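Side-chain contacts in protein BONZAI 1 (Arabidopsis thaliana, PDB 6KXT), which holds back cell death and defence responses in plants and binds phospholipids in a calcium-dependent way, here represented by its second C2 domain: residues D33-V38 / G92-I97; V37-V42 / P47-K52; E54-K57 / I63-P66. All blocks are in the same frame, centred on the assembly; numbering follows the deposited sequence. Where two conformers were deposited one is given.

Interaction 1: residues D33-V38 / G92-I97; sequences DPFLVV and GKHSLI
The phenyl ring of Phe35 turns its edge onto one face of the His94 imidazole, a T-shaped pair with ring centroids 5.5 Å apart and planes at 86°. The touching atoms belong to the far end of the phenyl ring: Phe35 CZ comes to 3.9 Å from His94 CD2, while CE1 stands over the imidazole face. Phe35 reaches this place because its CG sits between the backbone N and the carbonyl carbon (chi1 68°), which swings the ring across to the loop 92-94. On the other face of the imidazole, Gly92 O lies 3.6 Å above the plane, over the ring centre. The ring is therefore held between an aromatic edge and a carbonyl oxygen, and its ND1 accepts a hydrogen bond from the backbone N of Asn89, which helps to fix its rotation. A second, smaller touch is purely apolar: Ile97, its chain extended beyond CG1, brings CD1 to 4.1 Å from Pro34 CB. No hydrogen bond joins the two segments, and the reason lies in the topology. Strands 34-40 and 95-102 are not neighbours; strand 81-87 runs between them and bonds to the first through Ser86 and Glu84. The side chains thus meet across that middle strand, at the end of the beta sandwich where C2 domains generally carry their calcium-binding loops.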
ATOM      1  N   ASP A  33     -14.661  -4.546  -4.245  1.00 16.54           N
ATOM      2  CA  ASP A  33     -14.831  -3.535  -3.181  0.60 16.13           C
ATOM      3  C   ASP A  33     -13.484  -3.358  -2.498  1.00 14.96           C
ATOM      4  O   ASP A  33     -13.215  -3.971  -1.473  1.00 16.92           O
ATOM      5  CB  ASP A  33     -15.870  -3.984  -2.163  0.60 16.01           C
ATOM      6  CG  ASP A  33     -17.192  -4.329  -2.822  0.60 17.77           C
ATOM      7  OD1 ASP A  33     -17.746  -3.453  -3.501  0.60 16.50           O
ATOM      8  OD2 ASP A  33     -17.685  -5.489  -2.602  0.60 22.20           O
ATOM      9  N   PRO A  34     -12.570  -2.563  -3.100  1.00 15.49           N
ATOM     10  CA  PRO A  34     -11.195  -2.598  -2.667  1.00 13.72           C
ATOM     11  C   PRO A  34     -10.868  -1.741  -1.437  1.00 14.16           C
ATOM     12  O   PRO A  34     -11.472  -0.730  -1.177  1.00 15.24           O
ATOM     13  CB  PRO A  34     -10.449  -2.009  -3.869  1.00 13.71           C
ATOM     14  CG  PRO A  34     -11.430  -1.049  -4.463  1.00 15.17           C
ATOM     15  CD  PRO A  34     -12.771  -1.731  -4.273  1.00 16.61           C
ATOM     16  N   PHE A  35      -9.881  -2.242  -0.733  1.00 13.58           N
ATOM     17  CA  PHE A  35      -9.170  -1.550   0.345  1.00 12.99           C
ATOM     18  C   PHE A  35      -7.705  -1.961   0.277  1.00 12.06           C
ATOM     19  O   PHE A  35      -7.319  -2.959  -0.394  1.00 14.10           O
ATOM     20  CB  PHE A  35      -9.808  -1.900   1.706  1.00 14.40           C
ATOM     21  CG  PHE A  35      -9.671  -3.307   2.211  1.00 17.07           C
ATOM     22  CD1 PHE A  35     -10.438  -4.328   1.681  1.00 17.26           C
ATOM     23  CD2 PHE A  35      -8.747  -3.639   3.193  1.00 18.72           C
ATOM     24  CE1 PHE A  35     -10.315  -5.630   2.129  1.00 17.69           C
ATOM     25  CE2 PHE A  35      -8.656  -4.941   3.685  1.00 20.72           C
ATOM     26  CZ  PHE A  35      -9.428  -5.934   3.137  1.00 18.21           C
ATOM     27  N   LEU A  36      -6.886  -1.109   0.921  1.00 12.87           N
ATOM     28  CA  LEU A  36      -5.430  -1.377   1.010  0.60 14.20           C
ATOM     29  C   LEU A  36      -5.046  -1.696   2.451  1.00 16.02           C
ATOM     30  O   LEU A  36      -5.611  -1.103   3.399  1.00 16.98           O
ATOM     31  CB  LEU A  36      -4.556  -0.191   0.576  0.60 13.81           C
ATOM     32  CG  LEU A  36      -4.785   0.366  -0.809  0.60 12.84           C
ATOM     33  CD1 LEU A  36      -3.830   1.535  -1.057  0.60 15.37           C
ATOM     34  CD2 LEU A  36      -4.601  -0.708  -1.838  0.60 15.72           C
ATOM     35  N   VAL A  37      -4.097  -2.580   2.610  1.00 14.36           N
ATOM     36  CA  VAL A  37      -3.460  -2.873   3.914  1.00 14.48           C
ATOM     37  C   VAL A  37      -1.961  -2.666   3.713  1.00 15.80           C
ATOM     38  O   VAL A  37      -1.361  -3.188   2.770  1.00 14.30           O
ATOM     39  CB  VAL A  37      -3.759  -4.310   4.364  1.00 17.53           C
ATOM     40  CG1 VAL A  37      -3.010  -4.611   5.641  1.00 16.89           C
ATOM     41  CG2 VAL A  37      -5.272  -4.511   4.489  1.00 18.72           C
ATOM     42  N   VAL A  38      -1.360  -1.879   4.603  1.00 14.69           N
ATOM     43  CA  VAL A  38       0.110  -1.713   4.687  1.00 13.80           C
ATOM     44  C   VAL A  38       0.617  -2.565   5.827  1.00 13.78           C
ATOM     45  O   VAL A  38       0.026  -2.484   6.920  1.00 14.39           O
ATOM     46  CB  VAL A  38       0.475  -0.246   4.888  1.00 14.91           C
ATOM     47  CG1 VAL A  38       1.968  -0.080   4.928  1.00 16.03           C
ATOM     48  CG2 VAL A  38      -0.082   0.608   3.767  1.00 16.83           C
ATOM     49  N   GLY A  92     -16.134 -12.368   5.047  1.00 40.70           N
ATOM     50  CA  GLY A  92     -14.922 -12.087   5.830  1.00 34.11           C
ATOM     51  C   GLY A  92     -13.654 -12.686   5.249  1.00 38.46           C
ATOM     52  O   GLY A  92     -12.614 -12.423   5.843  1.00 37.53           O
ATOM     53  N   LYS A  93     -13.714 -13.474   4.164  1.00 37.31           N
ATOM     54  CA  LYS A  93     -12.489 -13.960   3.477  1.00 38.26           C
ATOM     55  C   LYS A  93     -12.257 -13.092   2.232  1.00 25.59           C
ATOM     56  O   LYS A  93     -12.908 -13.289   1.187  1.00 29.54           O
ATOM     57  CB  LYS A  93     -12.487 -15.448   3.125  1.00 43.54           C
ATOM     58  CG  LYS A  93     -11.076 -15.982   2.884  1.00 49.21           C
ATOM     59  CD  LYS A  93     -10.962 -17.500   2.873  1.00 64.63           C
ATOM     60  CE  LYS A  93      -9.528 -17.993   2.834  1.00 75.67           C
ATOM     61  NZ  LYS A  93      -9.440 -19.474   2.916  1.00 67.55           N
ATOM     62  N   HIS A  94     -11.382 -12.120   2.420  1.00 29.36           N
ATOM     63  CA  HIS A  94     -11.109 -11.059   1.430  1.00 23.95           C
ATOM     64  C   HIS A  94     -10.150 -11.587   0.381  1.00 29.85           C
ATOM     65  O   HIS A  94      -9.066 -12.084   0.742  1.00 37.97           O
ATOM     66  CB  HIS A  94     -10.575  -9.836   2.155  1.00 23.42           C
ATOM     67  CG  HIS A  94     -11.424  -9.476   3.331  1.00 22.91           C
ATOM     68  ND1 HIS A  94     -12.801  -9.356   3.214  1.00 24.32           N
ATOM     69  CD2 HIS A  94     -11.126  -9.158   4.615  1.00 23.69           C
ATOM     70  CE1 HIS A  94     -13.321  -9.026   4.377  1.00 26.41           C
ATOM     71  NE2 HIS A  94     -12.321  -8.851   5.239  1.00 24.41           N
ATOM     72  N   SER A  95     -10.456 -11.335  -0.882  1.00 21.36           N
ATOM     73  CA  SER A  95      -9.600 -11.889  -1.957  0.60 19.67           C
ATOM     74  C   SER A  95      -8.532 -10.895  -2.382  1.00 18.36           C
ATOM     75  O   SER A  95      -8.771  -9.682  -2.369  1.00 20.53           O
ATOM     76  CB  SER A  95     -10.366 -12.360  -3.119  0.60 20.66           C
ATOM     77  OG  SER A  95     -11.225 -11.350  -3.605  0.60 26.05           O
ATOM     78  N   LEU A  96      -7.370 -11.432  -2.683  1.00 17.07           N
ATOM     79  CA  LEU A  96      -6.214 -10.618  -3.111  1.00 16.15           C
ATOM     80  C   LEU A  96      -6.430 -10.071  -4.513  1.00 15.22           C
ATOM     81  O   LEU A  96      -6.685 -10.858  -5.457  1.00 18.42           O
ATOM     82  CB  LEU A  96      -4.955 -11.470  -3.054  1.00 17.01           C
ATOM     83  CG  LEU A  96      -3.651 -10.734  -3.348  1.00 17.26           C
ATOM     84  CD1 LEU A  96      -3.417  -9.593  -2.376  1.00 17.92           C
ATOM     85  CD2 LEU A  96      -2.510 -11.732  -3.311  1.00 19.85           C
ATOM     86  N   ILE A  97      -6.309  -8.758  -4.635  1.00 14.51           N
ATOM     87  CA  ILE A  97      -6.305  -8.061  -5.941  1.00 14.78           C
ATOM     88  C   ILE A  97      -4.866  -7.857  -6.410  1.00 13.90           C
ATOM     89  O   ILE A  97      -4.615  -8.092  -7.594  1.00 15.57           O
ATOM     90  CB  ILE A  97      -7.122  -6.762  -5.844  1.00 14.55           C
ATOM     91  CG1 ILE A  97      -8.622  -6.995  -5.505  1.00 14.94           C
ATOM     92  CG2 ILE A  97      -6.903  -5.936  -7.100  1.00 14.09           C
ATOM     93  CD1 ILE A  97      -9.381  -5.728  -5.134  1.00 15.68           C
TER

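Interaction 2: residues V37-V42 / P47-K52; sequences VVSKIV and PIPVSK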
ATOM      1  N   VAL A  37      -4.097  -2.580   2.610  1.00 14.36           N
ATOM      2  CA  VAL A  37      -3.460  -2.873   3.914  1.00 14.48           C
ATOM      3  C   VAL A  37      -1.961  -2.666   3.713  1.00 15.80           C
ATOM      4  O   VAL A  37      -1.361  -3.188   2.770  1.00 14.30           O
ATOM      5  CB  VAL A  37      -3.759  -4.310   4.364  1.00 17.53           C
ATOM      6  CG1 VAL A  37      -3.010  -4.611   5.641  1.00 16.89           C
ATOM      7  CG2 VAL A  37      -5.272  -4.511   4.489  1.00 18.72           C
ATOM      8  N   VAL A  38      -1.360  -1.879   4.603  1.00 14.69           N
ATOM      9  CA  VAL A  38       0.110  -1.713   4.687  1.00 13.80           C
ATOM     10  C   VAL A  38       0.617  -2.565   5.827  1.00 13.78           C
ATOM     11  O   VAL A  38       0.026  -2.484   6.920  1.00 14.39           O
ATOM     12  CB  VAL A  38       0.475  -0.246   4.888  1.00 14.91           C
ATOM     13  CG1 VAL A  38       1.968  -0.080   4.928  1.00 16.03           C
ATOM     14  CG2 VAL A  38      -0.082   0.608   3.767  1.00 16.83           C
ATOM     15  N   SER A  39       1.606  -3.390   5.565  1.00 13.69           N
ATOM     16  CA  SER A  39       2.127  -4.335   6.587  1.00 13.70           C
ATOM     17  C   SER A  39       3.644  -4.247   6.676  1.00 13.50           C
ATOM     18  O   SER A  39       4.399  -4.151   5.691  1.00 14.53           O
ATOM     19  CB  SER A  39       1.690  -5.770   6.304  1.00 14.95           C
ATOM     20  OG  SER A  39       0.304  -5.813   6.158  1.00 16.44           O
ATOM     21  N   LYS A  40       4.127  -4.332   7.928  1.00 16.85           N
ATOM     22  CA  LYS A  40       5.564  -4.323   8.261  0.70 18.01           C
ATOM     23  C   LYS A  40       6.158  -5.725   8.163  1.00 15.88           C
ATOM     24  O   LYS A  40       5.539  -6.667   8.639  1.00 17.76           O
ATOM     25  CB  LYS A  40       5.720  -3.717   9.655  0.70 19.29           C
ATOM     26  CG  LYS A  40       7.152  -3.567  10.154  0.70 20.51           C
ATOM     27  CD  LYS A  40       7.175  -3.220  11.633  0.70 24.87           C
ATOM     28  CE  LYS A  40       8.477  -2.613  12.106  0.70 29.74           C
ATOM     29  NZ  LYS A  40       9.649  -3.374  11.622  0.70 27.82           N
ATOM     30  N   ILE A  41       7.281  -5.849   7.503  1.00 17.94           N
ATOM     31  CA  ILE A  41       8.006  -7.137   7.370  1.00 16.33           C
ATOM     32  C   ILE A  41       8.712  -7.466   8.698  1.00 20.28           C
ATOM     33  O   ILE A  41       9.363  -6.592   9.313  1.00 20.87           O
ATOM     34  CB  ILE A  41       8.966  -7.073   6.184  1.00 18.82           C
ATOM     35  CG1 ILE A  41       8.135  -6.986   4.892  1.00 19.07           C
ATOM     36  CG2 ILE A  41       9.877  -8.306   6.190  1.00 20.18           C
ATOM     37  CD1 ILE A  41       8.866  -6.611   3.633  1.00 21.18           C
ATOM     38  N   VAL A  42       8.601  -8.725   9.122  1.00 19.88           N
ATOM     39  CA  VAL A  42       9.235  -9.206  10.378  1.00 19.65           C
ATOM     40  C   VAL A  42       9.903 -10.544  10.119  1.00 18.95           C
ATOM     41  O   VAL A  42       9.353 -11.417   9.423  1.00 21.79           O
ATOM     42  CB  VAL A  42       8.200  -9.277  11.498  1.00 20.22           C
ATOM     43  CG1 VAL A  42       7.098 -10.241  11.141  1.00 19.90           C
ATOM     44  CG2 VAL A  42       8.862  -9.693  12.818  1.00 22.40           C
ATOM     45  N   PRO A  47       3.881 -10.686   7.448  1.00 15.80           N
ATOM     46  CA  PRO A  47       3.847  -9.228   7.608  1.00 16.69           C
ATOM     47  C   PRO A  47       2.731  -8.800   8.549  1.00 15.83           C
ATOM     48  O   PRO A  47       1.606  -9.317   8.523  1.00 18.30           O
ATOM     49  CB  PRO A  47       3.682  -8.719   6.186  1.00 15.79           C
ATOM     50  CG  PRO A  47       4.374  -9.764   5.377  1.00 16.11           C
ATOM     51  CD  PRO A  47       4.030 -11.092   6.046  1.00 18.23           C
ATOM     52  N   ILE A  48       3.041  -7.780   9.335  0.60 17.22           N
ATOM     53  CA  ILE A  48       2.166  -7.283  10.417  0.60 18.51           C
ATOM     54  C   ILE A  48       1.335  -6.108   9.895  0.60 19.40           C
ATOM     55  O   ILE A  48       1.869  -5.032   9.619  0.60 17.79           O
ATOM     56  CB  ILE A  48       3.062  -6.862  11.602  0.60 19.66           C
ATOM     57  CG1 ILE A  48       3.987  -7.984  12.104  0.60 21.81           C
ATOM     58  CG2 ILE A  48       2.162  -6.313  12.674  0.60 19.22           C
ATOM     59  CD1 ILE A  48       5.240  -7.512  12.816  0.60 22.28           C
ATOM     60  N   PRO A  49       0.001  -6.185   9.758  1.00 18.92           N
ATOM     61  CA  PRO A  49      -0.776  -5.027   9.323  0.70 19.33           C
ATOM     62  C   PRO A  49      -0.592  -3.838  10.274  1.00 17.46           C
ATOM     63  O   PRO A  49      -0.721  -4.011  11.477  1.00 22.04           O
ATOM     64  CB  PRO A  49      -2.221  -5.528   9.324  0.70 20.91           C
ATOM     65  CG  PRO A  49      -2.056  -7.003   9.098  0.70 23.53           C
ATOM     66  CD  PRO A  49      -0.858  -7.372   9.941  0.70 22.79           C
ATOM     67  N   VAL A  50      -0.282  -2.678   9.727  1.00 17.55           N
ATOM     68  CA  VAL A  50      -0.061  -1.429  10.528  1.00 18.96           C
ATOM     69  C   VAL A  50      -1.020  -0.338  10.100  1.00 19.69           C
ATOM     70  O   VAL A  50      -1.240   0.597  10.886  1.00 21.34           O
ATOM     71  CB  VAL A  50       1.405  -0.964  10.448  1.00 18.85           C
ATOM     72  CG1 VAL A  50       2.352  -1.938  11.147  1.00 20.87           C
ATOM     73  CG2 VAL A  50       1.904  -0.685   9.036  1.00 18.45           C
ATOM     74  N   SER A  51      -1.599  -0.423   8.899  1.00 17.65           N
ATOM     75  CA  SER A  51      -2.548   0.579   8.425  1.00 17.66           C
ATOM     76  C   SER A  51      -3.502  -0.075   7.422  1.00 15.97           C
ATOM     77  O   SER A  51      -3.075  -0.957   6.683  1.00 18.44           O
ATOM     78  CB  SER A  51      -1.815   1.706   7.816  1.00 23.15           C
ATOM     79  OG  SER A  51      -2.726   2.737   7.558  1.00 30.59           O
ATOM     80  N   LYS A  52      -4.756   0.305   7.441  1.00 18.58           N
ATOM     81  CA  LYS A  52      -5.691  -0.117   6.382  0.60 18.94           C
ATOM     82  C   LYS A  52      -6.570   1.063   5.999  1.00 20.01           C
ATOM     83  O   LYS A  52      -6.857   1.956   6.834  1.00 25.02           O
ATOM     84  CB  LYS A  52      -6.503  -1.342   6.787  0.60 23.62           C
ATOM     85  CG  LYS A  52      -7.442  -1.137   7.963  0.60 28.71           C
ATOM     86  CD  LYS A  52      -8.333  -2.341   8.205  0.60 36.63           C
ATOM     87  CE  LYS A  52      -9.265  -2.175   9.384  0.60 36.01           C
ATOM     88  NZ  LYS A  52      -9.923  -0.849   9.385  0.60 40.56           N
TER
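A beta hairpin with a classic bulge joins strands 34-40 and 48-52 in one sheet of the C2 sandwich. The bulge is the pair Val50 and Ser51, both facing Val38. Val38 O takes two donors: Val50 N at 2.8 Å, almost straight (178°) and in the carbonyl plane, and Ser51 N at a longer 3.3 Å. Val38 N returns a bond to Ser51 O. Past the bulge, Lys40 and Ile48 form a regular hydrogen-bonded pair, with Ile48 N to Lys40 O at 2.8 Å. Pro49, which has no N-H to give, falls opposite Ser39 in a non-hydrogen-bonded pair, so the proline costs the hairpin no cross-strand bond. Its CB lies 3.9 Å from Val37 CG1, the valine and the proline ring running alongside each other, while Ser39 CB packs at 3.6 Å against Pro47 CB. On the other face of the hairpin, Val38 CG1 meets Val50 CG2, and Val50 and Ser51 go on to touch Leu69 of strand 67-70, in the second sheet. Near the turn, the side chains of Val42 and Ile48 meet nearly perpendicular, and Ile48 CD1 lies 3.7 Å from both CB and CG1 of Val42.

Interaction 3: residues E54-K57 / I63-P66; sequences EVRK and IWKP. With SO4 (sulfate ion), chain D.
The connection between strands 48-52 and 67-70, which passes from one sheet of the C2 beta sandwich to the other, is closed on itself by this contact, with Trp64 between Glu54 and Arg56. The carboxylate of Glu54 lies at the edge of the indole, its CD in the ring plane, and bonds to the backbone beyond: Lys65 N donates to Glu54 OE2 at 2.9 Å, nearly straight (173°) and on the syn lone pair. OE1 accepts a hydrogen bond from a water that also donates one to Lys65 O, so both carboxylate oxygens tie down the same residue. Glu54 gets there by a bend at its second torsion (chi2 -81°), which folds the chain back toward Trp64. Arg56 approaches the indole over a face. Its CD makes a CH-pi contact 3.9 Å from the centroid of the five-membered ring, but the guanidinium stands at 89° to the indole plane and does not stack on it. Ile63 O lies over one guanidinium face. NE forms a salt bridge with Asp59, while the edge meets a sulfate, probably from the crystallisation liquor. A serine in place of Arg56 has neither guanidinium nor CD, so Asp59 would probably be left without its charged mate and a gap would be likely to open over the indole face. Buried Trp64 also packs on Leu36 and Cys20, one from each sheet. At the sulfate, Arg56 NH1 reaches O1 at 3.0 Å and NH2 reaches O2 at 2.9 Å, with a weak further bond from NH2 to O1.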
ATOM      1  N   GLU A  54     -10.296   2.504   4.469  1.00 16.90           N
ATOM      2  CA  GLU A  54     -11.726   2.174   4.305  1.00 17.65           C
ATOM      3  C   GLU A  54     -11.920   1.380   3.007  1.00 17.78           C
ATOM      4  O   GLU A  54     -11.086   1.431   2.079  1.00 16.07           O
ATOM      5  CB  GLU A  54     -12.554   3.442   4.304  1.00 16.47           C
ATOM      6  CG  GLU A  54     -12.403   4.286   3.052  1.00 16.82           C
ATOM      7  CD  GLU A  54     -11.164   5.184   2.986  1.00 16.23           C
ATOM      8  OE1 GLU A  54     -10.398   5.235   3.964  1.00 16.79           O
ATOM      9  OE2 GLU A  54     -10.979   5.835   1.929  1.00 17.82           O
ATOM     10  N   VAL A  55     -13.020   0.652   2.967  1.00 18.30           N
ATOM     11  CA  VAL A  55     -13.507  -0.061   1.766  1.00 16.13           C
ATOM     12  C   VAL A  55     -14.220   0.914   0.858  1.00 17.45           C
ATOM     13  O   VAL A  55     -15.021   1.721   1.343  1.00 19.68           O
ATOM     14  CB  VAL A  55     -14.426  -1.218   2.177  1.00 18.66           C
ATOM     15  CG1 VAL A  55     -14.974  -1.929   0.968  1.00 18.41           C
ATOM     16  CG2 VAL A  55     -13.658  -2.194   3.053  1.00 19.17           C
ATOM     17  N   ARG A  56     -13.913   0.877  -0.433  1.00 16.92           N
ATOM     18  CA  ARG A  56     -14.685   1.644  -1.427  1.00 15.68           C
ATOM     19  C   ARG A  56     -15.477   0.648  -2.254  1.00 18.77           C
ATOM     20  O   ARG A  56     -14.893  -0.039  -3.097  1.00 23.32           O
ATOM     21  CB  ARG A  56     -13.822   2.554  -2.301  1.00 16.58           C
ATOM     22  CG  ARG A  56     -13.162   3.662  -1.509  1.00 14.57           C
ATOM     23  CD  ARG A  56     -12.216   4.492  -2.349  1.00 15.90           C
ATOM     24  NE  ARG A  56     -12.877   5.057  -3.514  1.00 17.02           N
ATOM     25  CZ  ARG A  56     -13.621   6.190  -3.549  1.00 17.21           C
ATOM     26  NH1 ARG A  56     -13.709   6.984  -2.499  1.00 19.51           N
ATOM     27  NH2 ARG A  56     -14.219   6.489  -4.696  1.00 18.09           N
ATOM     28  N   LYS A  57     -16.791   0.696  -2.143  1.00 17.89           N
ATOM     29  CA  LYS A  57     -17.631  -0.299  -2.847  1.00 19.59           C
ATOM     30  C   LYS A  57     -17.611  -0.092  -4.369  1.00 14.57           C
ATOM     31  O   LYS A  57     -17.763   1.042  -4.817  1.00 18.08           O
ATOM     32  CB  LYS A  57     -19.067  -0.194  -2.291  1.00 24.41           C
ATOM     33  CG  LYS A  57     -19.288  -0.634  -0.852  1.00 31.00           C
ATOM     34  CD  LYS A  57     -19.417  -2.123  -0.737  1.00 38.25           C
ATOM     35  CE  LYS A  57     -20.644  -2.673  -1.457  1.00 38.54           C
ATOM     36  NZ  LYS A  57     -20.524  -4.125  -1.749  1.00 33.17           N
ATOM     37  N   ILE A  63      -9.651   6.072  -4.997  1.00 15.18           N
ATOM     38  CA  ILE A  63      -8.763   7.059  -4.304  1.00 14.87           C
ATOM     39  C   ILE A  63      -9.187   7.059  -2.852  1.00 15.85           C
ATOM     40  O   ILE A  63     -10.361   7.306  -2.566  1.00 17.52           O
ATOM     41  CB  ILE A  63      -8.852   8.464  -4.907  1.00 17.21           C
ATOM     42  CG1 ILE A  63      -8.523   8.508  -6.399  1.00 20.52           C
ATOM     43  CG2 ILE A  63      -7.952   9.395  -4.096  1.00 19.98           C
ATOM     44  CD1 ILE A  63      -8.935   9.801  -7.119  1.00 26.71           C
ATOM     45  N   TRP A  64      -8.301   6.702  -1.916  1.00 14.56           N
ATOM     46  CA  TRP A  64      -8.720   6.535  -0.514  1.00 13.69           C
ATOM     47  C   TRP A  64      -8.408   7.795   0.293  1.00 14.89           C
ATOM     48  O   TRP A  64      -7.580   8.630  -0.166  1.00 16.75           O
ATOM     49  CB  TRP A  64      -8.052   5.291   0.110  1.00 14.46           C
ATOM     50  CG  TRP A  64      -8.573   3.981  -0.386  1.00 14.28           C
ATOM     51  CD1 TRP A  64      -9.709   3.336   0.018  1.00 16.14           C
ATOM     52  CD2 TRP A  64      -7.943   3.148  -1.370  1.00 12.85           C
ATOM     53  NE1 TRP A  64      -9.812   2.158  -0.663  1.00 14.34           N
ATOM     54  CE2 TRP A  64      -8.760   2.004  -1.527  1.00 14.74           C
ATOM     55  CE3 TRP A  64      -6.808   3.268  -2.187  1.00 15.03           C
ATOM     56  CZ2 TRP A  64      -8.394   0.948  -2.355  1.00 12.68           C
ATOM     57  CZ3 TRP A  64      -6.453   2.225  -3.028  1.00 15.59           C
ATOM     58  CH2 TRP A  64      -7.248   1.088  -3.126  1.00 14.97           C
ATOM     59  N   LYS A  65      -9.006   7.864   1.460  1.00 15.45           N
ATOM     60  CA  LYS A  65      -8.672   8.926   2.445  1.00 15.82           C
ATOM     61  C   LYS A  65      -7.224   8.712   2.852  1.00 16.57           C
ATOM     62  O   LYS A  65      -6.659   7.609   2.764  1.00 17.01           O
ATOM     63  CB  LYS A  65      -9.635   8.860   3.629  1.00 17.69           C
ATOM     64  CG  LYS A  65     -11.090   9.150   3.293  1.00 21.75           C
ATOM     65  CD  LYS A  65     -12.009   8.990   4.468  1.00 32.25           C
ATOM     66  CE  LYS A  65     -13.445   9.292   4.093  1.00 43.04           C
ATOM     67  NZ  LYS A  65     -14.301   9.357   5.299  1.00 54.48           N
ATOM     68  N   PRO A  66      -6.575   9.779   3.346  1.00 16.50           N
ATOM     69  CA  PRO A  66      -5.196   9.653   3.752  1.00 17.67           C
ATOM     70  C   PRO A  66      -4.992   8.627   4.860  1.00 16.14           C
ATOM     71  O   PRO A  66      -5.827   8.425   5.750  1.00 18.79           O
ATOM     72  CB  PRO A  66      -4.779  11.032   4.281  1.00 18.91           C
ATOM     73  CG  PRO A  66      -5.919  11.967   3.904  1.00 22.09           C
ATOM     74  CD  PRO A  66      -7.096  11.163   3.415  1.00 17.12           C
TER
HETATM   75  S   SO4 D 303     -15.559   9.822  -4.676  1.00 26.28           S
HETATM   76  O1  SO4 D 303     -14.442   9.592  -3.844  1.00 28.72           O
HETATM   77  O2  SO4 D 303     -15.716   8.808  -5.671  1.00 27.87           O
HETATM   78  O3  SO4 D 303     -15.274  11.090  -5.324  1.00 26.42           O
HETATM   79  O4  SO4 D 303     -16.787   9.903  -3.897  1.00 39.13           O
HETATM   80  O   HOH W   1      -7.734   5.477   4.322  1.00 18.09           O

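Strand 34-40 serves interactions 1 and 2, which share Val37 and Val38 and have centres about 13 Å apart. Along the chain, the hairpin of interaction 2 closes before interaction 3 opens, and interaction 3 lies wholly inside the long loop closed by interaction 1. Interactions 2 and 3 adjoin in sequence, yet their centres are about 17 Å apart and they do not otherwise touch. Interactions 1 and 3 are nearer, at about 11 Å: Arg56 N lies 3.0 Å from Pro34 O, a probable hydrogen bond. Together they join the edge hairpin, the loop before strand 95-102 and the connection between sheets within the second C2 domain of this calcium-dependent phospholipid-binding protein.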